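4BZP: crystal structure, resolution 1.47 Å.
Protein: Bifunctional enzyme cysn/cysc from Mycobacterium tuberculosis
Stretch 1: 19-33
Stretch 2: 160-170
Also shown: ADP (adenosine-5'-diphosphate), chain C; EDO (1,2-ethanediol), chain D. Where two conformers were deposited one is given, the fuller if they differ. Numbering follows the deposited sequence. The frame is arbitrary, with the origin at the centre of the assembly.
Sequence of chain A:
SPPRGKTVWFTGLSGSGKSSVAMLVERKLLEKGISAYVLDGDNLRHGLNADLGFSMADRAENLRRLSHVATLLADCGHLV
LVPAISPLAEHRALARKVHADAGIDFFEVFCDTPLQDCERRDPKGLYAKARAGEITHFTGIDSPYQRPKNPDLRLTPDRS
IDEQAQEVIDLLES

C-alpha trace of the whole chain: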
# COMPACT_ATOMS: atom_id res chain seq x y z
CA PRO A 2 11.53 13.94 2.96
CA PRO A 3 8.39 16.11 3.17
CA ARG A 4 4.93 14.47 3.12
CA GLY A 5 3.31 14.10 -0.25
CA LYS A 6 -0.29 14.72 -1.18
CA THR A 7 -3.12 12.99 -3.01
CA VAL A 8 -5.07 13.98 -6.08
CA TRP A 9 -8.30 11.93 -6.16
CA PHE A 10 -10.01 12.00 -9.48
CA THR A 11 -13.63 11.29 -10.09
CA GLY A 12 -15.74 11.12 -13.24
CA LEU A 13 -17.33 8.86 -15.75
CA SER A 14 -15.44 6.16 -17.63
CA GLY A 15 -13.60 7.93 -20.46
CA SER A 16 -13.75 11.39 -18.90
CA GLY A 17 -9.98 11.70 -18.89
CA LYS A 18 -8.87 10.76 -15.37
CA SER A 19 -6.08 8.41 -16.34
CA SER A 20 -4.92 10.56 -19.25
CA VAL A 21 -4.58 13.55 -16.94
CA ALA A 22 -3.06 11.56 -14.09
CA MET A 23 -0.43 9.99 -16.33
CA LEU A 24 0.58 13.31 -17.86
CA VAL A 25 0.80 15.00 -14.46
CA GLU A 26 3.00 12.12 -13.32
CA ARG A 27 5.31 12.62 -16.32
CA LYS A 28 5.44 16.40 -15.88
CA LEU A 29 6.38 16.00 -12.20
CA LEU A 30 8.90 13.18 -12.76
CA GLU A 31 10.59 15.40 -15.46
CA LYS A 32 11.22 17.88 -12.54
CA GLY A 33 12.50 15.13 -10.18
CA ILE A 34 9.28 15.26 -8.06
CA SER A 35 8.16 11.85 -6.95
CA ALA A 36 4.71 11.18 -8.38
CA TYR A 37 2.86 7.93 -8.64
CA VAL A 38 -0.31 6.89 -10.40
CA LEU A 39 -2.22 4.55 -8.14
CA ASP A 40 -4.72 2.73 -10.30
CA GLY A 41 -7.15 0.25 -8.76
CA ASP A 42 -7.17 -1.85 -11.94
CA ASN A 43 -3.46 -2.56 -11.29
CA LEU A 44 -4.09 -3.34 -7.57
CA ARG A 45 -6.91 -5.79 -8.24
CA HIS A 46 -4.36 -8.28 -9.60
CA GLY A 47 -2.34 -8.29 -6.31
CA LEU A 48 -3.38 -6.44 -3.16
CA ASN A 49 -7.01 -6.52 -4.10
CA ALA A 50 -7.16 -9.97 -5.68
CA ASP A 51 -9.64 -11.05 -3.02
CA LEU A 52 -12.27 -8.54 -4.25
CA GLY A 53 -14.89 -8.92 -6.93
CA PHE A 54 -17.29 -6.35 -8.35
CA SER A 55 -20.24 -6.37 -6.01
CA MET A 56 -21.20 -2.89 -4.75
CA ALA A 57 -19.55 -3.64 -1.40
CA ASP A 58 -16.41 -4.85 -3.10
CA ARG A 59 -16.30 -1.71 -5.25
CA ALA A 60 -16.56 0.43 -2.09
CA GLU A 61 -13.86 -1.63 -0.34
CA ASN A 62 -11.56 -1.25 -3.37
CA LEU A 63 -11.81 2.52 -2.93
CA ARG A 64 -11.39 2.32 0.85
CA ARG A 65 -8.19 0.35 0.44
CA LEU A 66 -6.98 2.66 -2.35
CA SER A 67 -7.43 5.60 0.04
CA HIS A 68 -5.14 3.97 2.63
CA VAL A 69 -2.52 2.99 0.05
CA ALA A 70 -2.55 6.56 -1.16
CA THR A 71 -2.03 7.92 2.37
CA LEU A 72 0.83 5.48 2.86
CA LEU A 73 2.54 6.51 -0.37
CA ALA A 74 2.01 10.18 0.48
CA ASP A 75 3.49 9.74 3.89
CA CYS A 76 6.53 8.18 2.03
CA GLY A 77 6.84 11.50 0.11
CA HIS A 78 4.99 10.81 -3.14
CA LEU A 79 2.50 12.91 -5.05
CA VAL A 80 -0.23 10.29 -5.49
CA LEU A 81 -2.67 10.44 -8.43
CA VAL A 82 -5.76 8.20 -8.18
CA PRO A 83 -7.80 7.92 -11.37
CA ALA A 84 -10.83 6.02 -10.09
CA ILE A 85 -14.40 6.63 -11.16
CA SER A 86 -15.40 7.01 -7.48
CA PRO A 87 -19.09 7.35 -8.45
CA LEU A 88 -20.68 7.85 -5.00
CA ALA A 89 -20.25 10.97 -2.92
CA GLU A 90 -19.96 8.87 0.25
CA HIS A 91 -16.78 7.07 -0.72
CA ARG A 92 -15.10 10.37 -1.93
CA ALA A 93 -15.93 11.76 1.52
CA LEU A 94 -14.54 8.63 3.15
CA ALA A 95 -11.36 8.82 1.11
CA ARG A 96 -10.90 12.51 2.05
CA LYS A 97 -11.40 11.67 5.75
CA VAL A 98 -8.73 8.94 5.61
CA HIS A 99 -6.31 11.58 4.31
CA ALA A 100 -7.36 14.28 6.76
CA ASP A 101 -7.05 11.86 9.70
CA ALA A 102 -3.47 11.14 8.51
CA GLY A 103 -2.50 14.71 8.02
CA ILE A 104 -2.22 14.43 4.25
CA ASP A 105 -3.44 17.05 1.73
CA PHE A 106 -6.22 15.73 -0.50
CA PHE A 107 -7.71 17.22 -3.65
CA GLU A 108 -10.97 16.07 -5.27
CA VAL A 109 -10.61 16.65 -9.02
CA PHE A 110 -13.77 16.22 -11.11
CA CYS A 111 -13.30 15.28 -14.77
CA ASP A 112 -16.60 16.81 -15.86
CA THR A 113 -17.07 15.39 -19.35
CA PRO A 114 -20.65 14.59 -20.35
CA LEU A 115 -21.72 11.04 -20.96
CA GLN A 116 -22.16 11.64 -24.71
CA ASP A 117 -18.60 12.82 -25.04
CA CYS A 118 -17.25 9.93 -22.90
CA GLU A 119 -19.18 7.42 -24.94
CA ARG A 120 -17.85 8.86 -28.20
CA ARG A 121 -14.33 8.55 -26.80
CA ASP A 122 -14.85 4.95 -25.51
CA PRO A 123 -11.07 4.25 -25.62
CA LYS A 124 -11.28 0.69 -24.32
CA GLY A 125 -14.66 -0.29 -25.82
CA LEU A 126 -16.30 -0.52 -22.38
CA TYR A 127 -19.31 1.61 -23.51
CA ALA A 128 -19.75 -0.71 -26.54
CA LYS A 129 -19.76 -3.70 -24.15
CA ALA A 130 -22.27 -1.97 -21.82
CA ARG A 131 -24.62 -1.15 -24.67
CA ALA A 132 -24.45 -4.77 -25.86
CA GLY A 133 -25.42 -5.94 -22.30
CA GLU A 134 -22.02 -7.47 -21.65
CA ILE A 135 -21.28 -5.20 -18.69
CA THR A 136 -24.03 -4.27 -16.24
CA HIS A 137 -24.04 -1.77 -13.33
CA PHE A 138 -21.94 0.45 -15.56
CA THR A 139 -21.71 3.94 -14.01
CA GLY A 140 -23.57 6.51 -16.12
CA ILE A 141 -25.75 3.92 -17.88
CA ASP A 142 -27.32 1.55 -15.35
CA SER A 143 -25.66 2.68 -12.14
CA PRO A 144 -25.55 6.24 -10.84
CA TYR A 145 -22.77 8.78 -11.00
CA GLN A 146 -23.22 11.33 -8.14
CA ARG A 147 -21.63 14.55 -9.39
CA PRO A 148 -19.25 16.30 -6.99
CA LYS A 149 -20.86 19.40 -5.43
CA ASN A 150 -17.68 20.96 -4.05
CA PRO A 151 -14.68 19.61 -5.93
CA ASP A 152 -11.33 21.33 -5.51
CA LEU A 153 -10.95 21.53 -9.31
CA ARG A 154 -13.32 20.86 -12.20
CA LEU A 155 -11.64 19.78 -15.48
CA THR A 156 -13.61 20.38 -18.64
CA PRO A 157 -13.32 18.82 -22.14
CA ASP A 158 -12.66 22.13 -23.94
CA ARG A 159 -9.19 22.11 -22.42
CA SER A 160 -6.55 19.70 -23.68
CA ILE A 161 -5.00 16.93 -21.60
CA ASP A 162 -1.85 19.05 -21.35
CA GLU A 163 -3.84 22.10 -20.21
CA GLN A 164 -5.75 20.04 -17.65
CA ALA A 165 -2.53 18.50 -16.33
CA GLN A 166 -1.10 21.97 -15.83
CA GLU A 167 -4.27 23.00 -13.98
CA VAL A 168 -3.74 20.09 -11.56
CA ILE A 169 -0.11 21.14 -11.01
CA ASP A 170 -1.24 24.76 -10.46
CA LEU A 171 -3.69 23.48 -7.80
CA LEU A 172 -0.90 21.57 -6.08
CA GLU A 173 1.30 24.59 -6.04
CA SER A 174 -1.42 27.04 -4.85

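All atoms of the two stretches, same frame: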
# COMPACT_ATOMS: atom_id res chain seq x y z
N SER A 19 -7.39 9.04 -16.19
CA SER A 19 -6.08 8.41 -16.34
C SER A 19 -5.19 9.21 -17.28
O SER A 19 -4.00 9.31 -17.00
CB SER A 19 -6.18 6.96 -16.79
OG SER A 19 -6.77 6.83 -18.06
N SER A 20 -5.76 9.77 -18.33
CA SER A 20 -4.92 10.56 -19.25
C SER A 20 -4.31 11.73 -18.51
O SER A 20 -3.12 12.00 -18.65
CB SER A 20 -5.74 11.12 -20.39
OG SER A 20 -6.34 10.12 -21.21
N VAL A 21 -5.10 12.45 -17.71
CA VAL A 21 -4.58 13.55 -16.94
C VAL A 21 -3.60 13.10 -15.89
O VAL A 21 -2.52 13.65 -15.72
CB VAL A 21 -5.70 14.43 -16.35
CG1 VAL A 21 -5.12 15.53 -15.48
CG2 VAL A 21 -6.56 15.04 -17.46
N ALA A 22 -3.93 12.06 -15.14
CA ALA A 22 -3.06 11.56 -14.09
C ALA A 22 -1.70 11.19 -14.63
O ALA A 22 -0.69 11.53 -14.04
CB ALA A 22 -3.74 10.34 -13.40
N MET A 23 -1.69 10.46 -15.74
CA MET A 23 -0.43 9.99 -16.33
C MET A 23 0.43 11.15 -16.79
O MET A 23 1.64 11.10 -16.66
CB MET A 23 -0.68 9.01 -17.48
CG MET A 23 -1.36 7.71 -17.02
SD MET A 23 -0.26 6.69 -16.04
CE MET A 23 0.95 6.04 -17.18
N LEU A 24 -0.19 12.19 -17.37
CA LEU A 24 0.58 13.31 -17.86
C LEU A 24 1.09 14.16 -16.71
O LEU A 24 2.22 14.64 -16.72
CB LEU A 24 -0.22 14.15 -18.85
CG LEU A 24 0.60 15.32 -19.44
CD1 LEU A 24 1.93 14.91 -20.05
CD2 LEU A 24 -0.24 15.98 -20.51
N VAL A 25 0.30 14.34 -15.66
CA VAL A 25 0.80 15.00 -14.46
C VAL A 25 1.97 14.23 -13.89
O VAL A 25 2.99 14.83 -13.53
CB VAL A 25 -0.30 15.17 -13.39
CG1 VAL A 25 0.26 15.66 -12.07
CG2 VAL A 25 -1.40 16.09 -13.85
N GLU A 26 1.87 12.91 -13.83
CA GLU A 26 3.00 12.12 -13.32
C GLU A 26 4.24 12.40 -14.15
O GLU A 26 5.30 12.61 -13.55
CB GLU A 26 2.62 10.64 -13.37
CG GLU A 26 3.70 9.72 -12.75
CD GLU A 26 3.47 8.23 -13.00
OE1 GLU A 26 3.09 7.81 -14.12
OE2 GLU A 26 3.53 7.47 -12.01
N ARG A 27 4.14 12.37 -15.46
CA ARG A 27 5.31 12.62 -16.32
C ARG A 27 5.85 14.00 -16.09
O ARG A 27 7.09 14.18 -15.99
CB ARG A 27 4.96 12.39 -17.79
CG ARG A 27 4.69 10.93 -18.13
CD ARG A 27 4.61 10.54 -19.60
NE ARG A 27 3.43 11.11 -20.24
CZ ARG A 27 2.23 10.53 -20.26
NH1 ARG A 27 2.07 9.35 -19.68
NH2 ARG A 27 1.24 11.12 -20.84
N LYS A 28 4.98 15.01 -16.07
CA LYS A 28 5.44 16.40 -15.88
C LYS A 28 6.20 16.55 -14.58
O LYS A 28 7.24 17.23 -14.53
CB LYS A 28 4.29 17.40 -15.93
CG LYS A 28 3.73 17.68 -17.32
CD LYS A 28 2.57 18.61 -17.21
CE LYS A 28 1.87 18.91 -18.52
NZ LYS A 28 2.79 19.73 -19.38
N LEU A 29 5.74 15.92 -13.51
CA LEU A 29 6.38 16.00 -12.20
C LEU A 29 7.68 15.20 -12.16
O LEU A 29 8.69 15.68 -11.62
CB LEU A 29 5.38 15.53 -11.11
CG LEU A 29 4.18 16.42 -10.82
CD1 LEU A 29 3.19 15.82 -9.81
CD2 LEU A 29 4.57 17.82 -10.32
N LEU A 30 7.68 14.01 -12.71
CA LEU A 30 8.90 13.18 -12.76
C LEU A 30 9.97 13.87 -13.61
O LEU A 30 11.16 13.80 -13.21
CB LEU A 30 8.60 11.80 -13.26
CG LEU A 30 7.82 10.87 -12.32
CD1 LEU A 30 7.43 9.61 -13.07
CD2 LEU A 30 8.58 10.53 -11.05
N GLU A 31 9.61 14.60 -14.68
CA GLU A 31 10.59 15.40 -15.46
C GLU A 31 11.32 16.43 -14.55
O GLU A 31 12.48 16.79 -14.83
CB GLU A 31 9.93 16.22 -16.59
CG GLU A 31 9.54 15.44 -17.85
CD GLU A 31 8.68 16.22 -18.85
OE1 GLU A 31 8.38 17.44 -18.64
OE2 GLU A 31 8.29 15.61 -19.87
N LYS A 32 10.65 16.93 -13.53
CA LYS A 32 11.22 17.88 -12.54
C LYS A 32 11.85 17.20 -11.31
O LYS A 32 12.21 17.87 -10.37
CB LYS A 32 10.17 18.86 -12.05
CG LYS A 32 9.45 19.61 -13.15
CD LYS A 32 8.55 20.67 -12.56
CE LYS A 32 7.47 21.20 -13.51
NZ LYS A 32 6.12 21.04 -12.92
N GLY A 33 11.92 15.88 -11.33
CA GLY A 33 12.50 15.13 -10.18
C GLY A 33 11.56 15.07 -8.98
O GLY A 33 12.01 14.83 -7.84
N SER A 160 -7.30 20.88 -23.29
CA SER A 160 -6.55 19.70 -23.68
C SER A 160 -6.04 18.95 -22.47
O SER A 160 -5.99 19.48 -21.35
CB SER A 160 -5.35 20.14 -24.54
OG SER A 160 -4.40 20.82 -23.75
N ILE A 161 -5.56 17.71 -22.70
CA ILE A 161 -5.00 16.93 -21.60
C ILE A 161 -3.83 17.66 -20.98
O ILE A 161 -3.66 17.75 -19.77
CB ILE A 161 -4.60 15.53 -22.07
CG1 ILE A 161 -5.85 14.78 -22.50
CG2 ILE A 161 -3.86 14.78 -21.01
CD1 ILE A 161 -5.57 13.64 -23.42
N ASP A 162 -2.97 18.25 -21.82
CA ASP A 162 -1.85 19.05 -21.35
C ASP A 162 -2.29 20.26 -20.47
O ASP A 162 -1.70 20.51 -19.44
CB ASP A 162 -0.99 19.52 -22.52
CG ASP A 162 0.27 20.22 -22.06
OD1 ASP A 162 1.18 19.48 -21.61
OD2 ASP A 162 0.34 21.47 -22.14
N GLU A 163 -3.30 20.95 -20.94
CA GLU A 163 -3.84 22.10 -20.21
C GLU A 163 -4.40 21.67 -18.89
O GLU A 163 -4.19 22.30 -17.85
CB GLU A 163 -4.87 22.84 -21.05
CG GLU A 163 -4.20 23.59 -22.22
CD GLU A 163 -5.13 23.97 -23.33
OE1 GLU A 163 -6.32 23.59 -23.42
OE2 GLU A 163 -4.59 24.71 -24.22
N GLN A 164 -5.17 20.57 -18.90
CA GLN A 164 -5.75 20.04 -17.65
C GLN A 164 -4.68 19.59 -16.67
O GLN A 164 -4.79 19.80 -15.48
CB GLN A 164 -6.66 18.87 -17.98
CG GLN A 164 -7.89 19.27 -18.73
CD GLN A 164 -8.86 18.12 -18.92
OE1 GLN A 164 -8.76 17.03 -18.29
NE2 GLN A 164 -9.80 18.33 -19.80
N ALA A 165 -3.65 18.94 -17.16
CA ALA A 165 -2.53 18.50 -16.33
C ALA A 165 -1.87 19.71 -15.66
O ALA A 165 -1.54 19.65 -14.46
CB ALA A 165 -1.50 17.71 -17.13
N GLN A 166 -1.66 20.79 -16.44
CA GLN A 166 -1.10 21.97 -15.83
C GLN A 166 -2.03 22.59 -14.79
O GLN A 166 -1.58 23.09 -13.76
CB GLN A 166 -0.73 22.96 -16.92
CG GLN A 166 -0.01 24.19 -16.35
CD GLN A 166 1.31 23.83 -15.69
OE1 GLN A 166 2.13 23.10 -16.27
NE2 GLN A 166 1.50 24.23 -14.45
N GLU A 167 -3.35 22.51 -14.99
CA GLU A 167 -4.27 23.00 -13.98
C GLU A 167 -4.14 22.23 -12.68
O GLU A 167 -4.26 22.80 -11.59
CB GLU A 167 -5.70 22.93 -14.43
CG GLU A 167 -6.09 23.87 -15.53
CD GLU A 167 -7.57 23.75 -15.73
OE1 GLU A 167 -8.31 24.12 -14.79
OE2 GLU A 167 -7.97 23.23 -16.78
N VAL A 168 -3.94 20.91 -12.77
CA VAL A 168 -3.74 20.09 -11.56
C VAL A 168 -2.46 20.52 -10.85
O VAL A 168 -2.48 20.68 -9.63
CB VAL A 168 -3.71 18.58 -11.90
CG1 VAL A 168 -3.34 17.74 -10.66
CG2 VAL A 168 -5.09 18.14 -12.43
N ILE A 169 -1.38 20.72 -11.62
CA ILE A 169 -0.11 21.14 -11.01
C ILE A 169 -0.27 22.52 -10.37
O ILE A 169 0.18 22.72 -9.25
CB ILE A 169 0.98 21.06 -12.07
CG1 ILE A 169 1.27 19.59 -12.36
CG2 ILE A 169 2.25 21.77 -11.59
CD1 ILE A 169 2.17 19.36 -13.52
N ASP A 170 -1.00 23.41 -11.02
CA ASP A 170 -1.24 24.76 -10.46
C ASP A 170 -1.97 24.62 -9.12
O ASP A 170 -1.68 25.30 -8.12
CB ASP A 170 -2.04 25.66 -11.40
CG ASP A 170 -1.24 26.12 -12.67
OD1 ASP A 170 -0.04 25.95 -12.68
OD2 ASP A 170 -1.93 26.56 -13.59
PB ADP C . -10.78 7.69 -17.78
O1B ADP C . -11.64 6.40 -18.02
O2B ADP C . -11.50 8.73 -16.99
O3B ADP C . -9.40 7.35 -17.32
PA ADP C . -9.40 8.41 -20.26
O1A ADP C . -9.07 7.05 -20.70
O2A ADP C . -8.29 9.21 -19.63
O3A ADP C . -10.62 8.33 -19.26
O5' ADP C . -10.03 9.34 -21.41
C5' ADP C . -10.78 8.75 -22.45
C4' ADP C . -10.10 9.17 -23.76
O4' ADP C . -10.52 10.48 -24.06
C3' ADP C . -8.56 9.15 -23.83
O3' ADP C . -8.16 8.09 -24.67
C2' ADP C . -8.23 10.40 -24.56
O2' ADP C . -7.79 10.02 -25.89
C1' ADP C . -9.48 11.22 -24.66
N9 ADP C . -9.37 12.47 -23.89
C8 ADP C . -9.39 12.54 -22.53
N7 ADP C . -9.28 13.80 -22.07
C5 ADP C . -9.22 14.56 -23.21
C6 ADP C . -9.06 15.98 -23.41
N6 ADP C . -9.01 16.85 -22.38
N1 ADP C . -9.00 16.36 -24.71
C2 ADP C . -9.06 15.50 -25.72
N3 ADP C . -9.17 14.15 -25.62
C4 ADP C . -9.20 13.68 -24.35
C1 EDO D . 5.19 22.40 -22.64
O1 EDO D . 5.75 21.99 -21.40
C2 EDO D . 3.93 21.58 -22.84
O2 EDO D . 2.97 22.07 -21.87

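The contact is built around a small residue. Ala165 faces the first helix, and there the backbones come closest in register, with Val25 CA and Ala165 CA 5.2 Å apart. The methyl of Ala165 takes little room, and three side chains of the first helix pack against it: Val25 CG2 lies 3.7 Å from Ala165 CB, while Leu24 CG lies 3.9 Å and Lys28 CE 3.8 Å from Ala165 CB. The helix axes approach to 8.7 Å and their directions differ by 64°, so the packing is concentrated near the crossing and spreads outward through longer side chains.

Val25 and Val21, one helical turn apart and both with chi1 in the t well, form the buried side of this centre. Val25 turns CG2 to Val168 CB at 3.9 Å and CG1 to Ile169 CG1 at 4.1 Å; Val21 CG1 meets Val168 CG2 at 4.0 Å. Beta-branched residues suit such positions, because they present two methyls close to the backbone with little side-chain freedom to lose.

Ile169 and Ile161, two turns apart, extend the apolar surface in two directions. Ile169 has the largest covered area of any residue here: its CD1 lies 3.8 Å from Lys28 CB, and its CG1 4.3 Å from Leu29 CD2, whose side chain starts sideways but brings its end nearer. At the other end, Ile161 CG2 packs 3.8 Å from Leu24 CD2 and 3.7 Å from the backbone Ser20 O, while Ile161 CG1 approaches ADP C5 at 3.5 Å. One isoleucine thus serves both the helix contact and the nucleotide. Ser20 combines roles as well: its CB lies 3.9 Å from Ile161 CD1, and its OG donates to ADP O2A at 2.7 Å.

The polar edge rests on one salt bridge, the only hydrogen bond between the stretches. Lys28 points toward the second helix, lays its methylenes over Ala165 and Ile169, and donates from NZ to Asp162 OD1 at 2.8 Å. Lysine fits this border because its chain is apolar until the tip; chi2 and chi3 are both t, so the chain runs extended, and chi4 at -69° turns NZ at its end. Asp162 starts sideways and brings its end inward, while its OD2 accepts from ethanediol O2 at 2.7 Å.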